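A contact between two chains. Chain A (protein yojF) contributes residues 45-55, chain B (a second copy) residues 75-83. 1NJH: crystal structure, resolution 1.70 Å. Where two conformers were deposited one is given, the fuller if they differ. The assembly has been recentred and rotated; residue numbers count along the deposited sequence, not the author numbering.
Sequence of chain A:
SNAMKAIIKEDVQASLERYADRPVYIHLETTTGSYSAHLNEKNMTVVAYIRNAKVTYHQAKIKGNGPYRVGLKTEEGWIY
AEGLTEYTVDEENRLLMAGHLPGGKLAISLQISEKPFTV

Chain A 45-55: TVVAYIRNAKV
Chain B, residues 75-83: EEGWIYAEG

The two stretches join edge to edge as antiparallel β-strands, so that a sheet runs from one copy of the protein into the other through main-chain hydrogen bonds. The axes of strand 45-51 of chain A and strand 78-83 of chain B approach to 4.6 Å, with N-to-C directions 179° apart, and the stretches bury 599 Å² in all.

The register pairs Ala48(A) with Ala81(B), Tyr49(A) with Tyr80(B), Ile50(A) with Ile79(B) and Arg51(A) with Trp78(B), at CA-CA separations of 4.6, 4.9, 4.4 and 5.1 Å. Tyr49(A)/Tyr80(B) and Arg51(A)/Trp78(B) are the hydrogen-bonded pairs. Tyr49(A) N donates to Tyr80(B) O (2.8 Å, 137° at the hydrogen) and Tyr80(B) N to Tyr49(A) O (2.7 Å, 160°); Arg51(A) N donates to Trp78(B) O (2.8 Å, 171°) and Trp78(B) N to Arg51(A) O (3.0 Å, 155°). A fifth bond runs from Glu82(B) N to Val47(A) O (2.9 Å, 166°). Val47(A) interrupts the extended conformation, with phi/psi -107/-59; from Ala48(A) to Arg51(A) phi lies between -153° and -122° and psi between 124° and 144°. In the non-hydrogen-bonded pairs CA-H groups face carbonyls, as in Ile50(A) CA to Trp78(B) O, 3.3 Å.

Alternation sorts the side chains. The alanines and isoleucines share a buried face, where Ile50(A) CD1 meets Ile79(B) CG1 at 3.7 Å; Ile50(A) is t,t and Ile79(B) m,t. The other face carries Tyr49(A) (t, chi2 105°), Tyr80(B) (t, 81°), Trp78(B) (m, 69°) and Arg51(A), whose first three chi angles are t and whose end leads away. Tyr49(A) CB lies 3.9 Å from Tyr80(B) CB, at the edge of the Tyr80(B) ring. Val46(A) CG1 (chi1 t) also meets that edge, 3.9 Å from Tyr80(B) CD2, while Trp78(B) CB sits at the edge of the Tyr49(A) ring, 4.2 Å from Tyr49(A) CE2.

Water 1 donates to Val46(A) O (2.8 Å), hydrogen-bonds Tyr80(B) OH (2.9 Å) and donates weakly to Glu82(B) OE2 (3.3 Å).

At Asn52(A), phi/psi 57/42, chain A turns a corner. Gly77(B) CA approaches Arg51(A) O to 3.1 Å; a CB there would clash, falling 1.9 Å from Arg51(A) O. Two waters bridge Asn52(A) (chi1 m) to Glu76(B): water 2 accepts from Asn52(A) ND2 (2.9 Å) and donates to Glu76(B) O (3.1 Å), while water 3 donates to Asn52(A) O (2.7 Å) and accepts from Glu76(B) N (3.2 Å).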

# COMPACT_ATOMS: atom_id res chain seq x y z
N THR A 45 -5.29 -11.94 8.64
CA THR A 45 -4.03 -12.03 7.92
C THR A 45 -3.76 -10.76 7.11
O THR A 45 -4.66 -10.21 6.48
CB THR A 45 -4.01 -13.24 6.97
OG1 THR A 45 -5.09 -13.14 6.04
CG2 THR A 45 -4.16 -14.53 7.77
N VAL A 46 -2.51 -10.30 7.13
CA VAL A 46 -2.13 -9.11 6.38
C VAL A 46 -2.04 -9.45 4.90
O VAL A 46 -1.54 -10.51 4.53
CB VAL A 46 -0.77 -8.56 6.87
CG1 VAL A 46 -0.32 -7.42 5.98
CG2 VAL A 46 -0.88 -8.09 8.32
N VAL A 47 -2.54 -8.56 4.05
CA VAL A 47 -2.50 -8.77 2.60
C VAL A 47 -1.45 -7.85 1.97
O VAL A 47 -0.52 -8.32 1.32
CB VAL A 47 -3.90 -8.49 1.97
CG1 VAL A 47 -3.82 -8.53 0.44
CG2 VAL A 47 -4.90 -9.52 2.47
N ALA A 48 -1.62 -6.55 2.15
CA ALA A 48 -0.69 -5.56 1.60
C ALA A 48 -0.34 -4.63 2.74
O ALA A 48 -1.20 -4.25 3.53
CB ALA A 48 -1.32 -4.78 0.46
N TYR A 49 0.91 -4.18 2.76
CA TYR A 49 1.35 -3.37 3.86
C TYR A 49 2.50 -2.45 3.47
O TYR A 49 3.49 -2.90 2.90
CB TYR A 49 1.79 -4.39 4.93
CG TYR A 49 2.34 -3.90 6.24
CD1 TYR A 49 1.56 -3.95 7.40
CD2 TYR A 49 3.67 -3.50 6.37
CE1 TYR A 49 2.09 -3.64 8.65
CE2 TYR A 49 4.22 -3.19 7.62
CZ TYR A 49 3.42 -3.26 8.76
OH TYR A 49 3.93 -2.97 10.00
N ILE A 50 2.34 -1.15 3.72
CA ILE A 50 3.46 -0.24 3.52
C ILE A 50 3.50 0.57 4.82
O ILE A 50 2.50 1.17 5.22
CB ILE A 50 3.38 0.65 2.25
CG1 ILE A 50 4.72 1.39 2.09
CG2 ILE A 50 2.21 1.60 2.31
CD1 ILE A 50 4.99 2.00 0.73
N ARG A 51 4.65 0.54 5.47
CA ARG A 51 4.83 1.24 6.73
C ARG A 51 5.96 2.24 6.63
O ARG A 51 7.03 1.95 6.12
CB ARG A 51 5.12 0.23 7.84
CG ARG A 51 5.18 0.85 9.23
CD ARG A 51 5.24 -0.25 10.28
NE ARG A 51 5.10 0.25 11.64
CZ ARG A 51 3.99 0.76 12.16
NH1 ARG A 51 2.88 0.84 11.43
NH2 ARG A 51 3.98 1.17 13.42
N ASN A 52 5.69 3.45 7.12
CA ASN A 52 6.68 4.50 7.10
C ASN A 52 7.24 4.86 5.74
O ASN A 52 8.44 5.05 5.58
CB ASN A 52 7.82 4.21 8.08
CG ASN A 52 7.37 4.34 9.51
OD1 ASN A 52 6.52 5.18 9.83
ND2 ASN A 52 7.92 3.51 10.39
N ALA A 53 6.34 4.92 4.76
CA ALA A 53 6.72 5.35 3.42
C ALA A 53 6.77 6.85 3.67
O ALA A 53 5.89 7.40 4.35
CB ALA A 53 5.61 5.03 2.41
N LYS A 54 7.81 7.52 3.17
CA LYS A 54 7.93 8.95 3.35
C LYS A 54 7.49 9.59 2.05
O LYS A 54 8.02 9.27 0.98
CB LYS A 54 9.37 9.33 3.69
CG LYS A 54 9.52 10.70 4.34
CD LYS A 54 10.97 11.00 4.67
CE LYS A 54 11.11 12.32 5.42
NZ LYS A 54 10.38 12.29 6.71
N VAL A 55 6.51 10.48 2.14
CA VAL A 55 6.00 11.16 0.96
C VAL A 55 5.59 12.59 1.29
O VAL A 55 5.43 12.97 2.45
CB VAL A 55 4.72 10.46 0.40
CG1 VAL A 55 4.96 8.96 0.22
CG2 VAL A 55 3.55 10.70 1.34
N GLU B 75 14.39 2.45 3.67
CA GLU B 75 15.19 3.37 4.46
C GLU B 75 14.72 3.40 5.91
O GLU B 75 15.50 3.17 6.82
CB GLU B 75 15.12 4.77 3.84
CG GLU B 75 15.72 4.84 2.44
CD GLU B 75 15.60 6.21 1.79
OE1 GLU B 75 14.47 6.63 1.46
OE2 GLU B 75 16.64 6.88 1.60
N GLU B 76 13.44 3.67 6.14
CA GLU B 76 12.94 3.68 7.50
C GLU B 76 11.57 3.04 7.67
O GLU B 76 10.84 3.36 8.61
CB GLU B 76 12.95 5.11 8.07
CG GLU B 76 12.40 6.19 7.17
CD GLU B 76 12.81 7.58 7.64
OE1 GLU B 76 12.87 7.81 8.87
OE2 GLU B 76 13.06 8.46 6.78
N GLY B 77 11.26 2.12 6.77
CA GLY B 77 9.98 1.44 6.81
C GLY B 77 9.99 0.06 6.19
O GLY B 77 11.04 -0.60 6.07
N TRP B 78 8.81 -0.39 5.78
CA TRP B 78 8.64 -1.71 5.19
C TRP B 78 7.58 -1.73 4.11
O TRP B 78 6.65 -0.94 4.15
CB TRP B 78 8.17 -2.71 6.24
CG TRP B 78 8.92 -2.72 7.52
CD1 TRP B 78 8.92 -1.74 8.48
CD2 TRP B 78 9.77 -3.75 7.99
NE1 TRP B 78 9.73 -2.11 9.53
CE2 TRP B 78 10.27 -3.35 9.25
CE3 TRP B 78 10.17 -4.99 7.48
CZ2 TRP B 78 11.14 -4.13 10.01
CZ3 TRP B 78 11.04 -5.78 8.23
CH2 TRP B 78 11.51 -5.34 9.48
N ILE B 79 7.75 -2.64 3.15
CA ILE B 79 6.76 -2.86 2.11
C ILE B 79 6.59 -4.37 2.14
O ILE B 79 7.57 -5.14 2.08
CB ILE B 79 7.24 -2.41 0.73
CG1 ILE B 79 7.37 -0.89 0.72
CG2 ILE B 79 6.27 -2.92 -0.34
CD1 ILE B 79 7.85 -0.33 -0.60
N TYR B 80 5.35 -4.81 2.28
CA TYR B 80 5.07 -6.23 2.39
C TYR B 80 3.81 -6.61 1.61
O TYR B 80 2.82 -5.88 1.60
CB TYR B 80 4.90 -6.55 3.87
CG TYR B 80 4.49 -7.95 4.19
CD1 TYR B 80 5.43 -8.98 4.23
CD2 TYR B 80 3.17 -8.25 4.49
CE1 TYR B 80 5.04 -10.28 4.56
CE2 TYR B 80 2.77 -9.54 4.82
CZ TYR B 80 3.71 -10.55 4.85
OH TYR B 80 3.30 -11.83 5.18
N ALA B 81 3.87 -7.75 0.92
CA ALA B 81 2.74 -8.24 0.12
C ALA B 81 2.67 -9.76 0.29
O ALA B 81 3.67 -10.46 0.14
CB ALA B 81 2.93 -7.90 -1.36
N GLU B 82 1.48 -10.26 0.59
CA GLU B 82 1.26 -11.71 0.75
C GLU B 82 0.23 -12.18 -0.28
O GLU B 82 -0.63 -11.41 -0.70
CB GLU B 82 0.73 -12.00 2.16
CG GLU B 82 0.05 -13.36 2.34
CD GLU B 82 1.02 -14.54 2.31
OE1 GLU B 82 1.45 -14.94 1.20
OE2 GLU B 82 1.36 -15.05 3.39
N GLY B 83 0.33 -13.45 -0.68
CA GLY B 83 -0.60 -14.00 -1.64
C GLY B 83 -0.14 -13.93 -3.08
O GLY B 83 -0.95 -14.10 -3.99
O HOH W 1 0.45 -12.42 5.21
O HOH W 2 9.30 1.02 9.95
O HOH W 3 10.87 4.65 4.42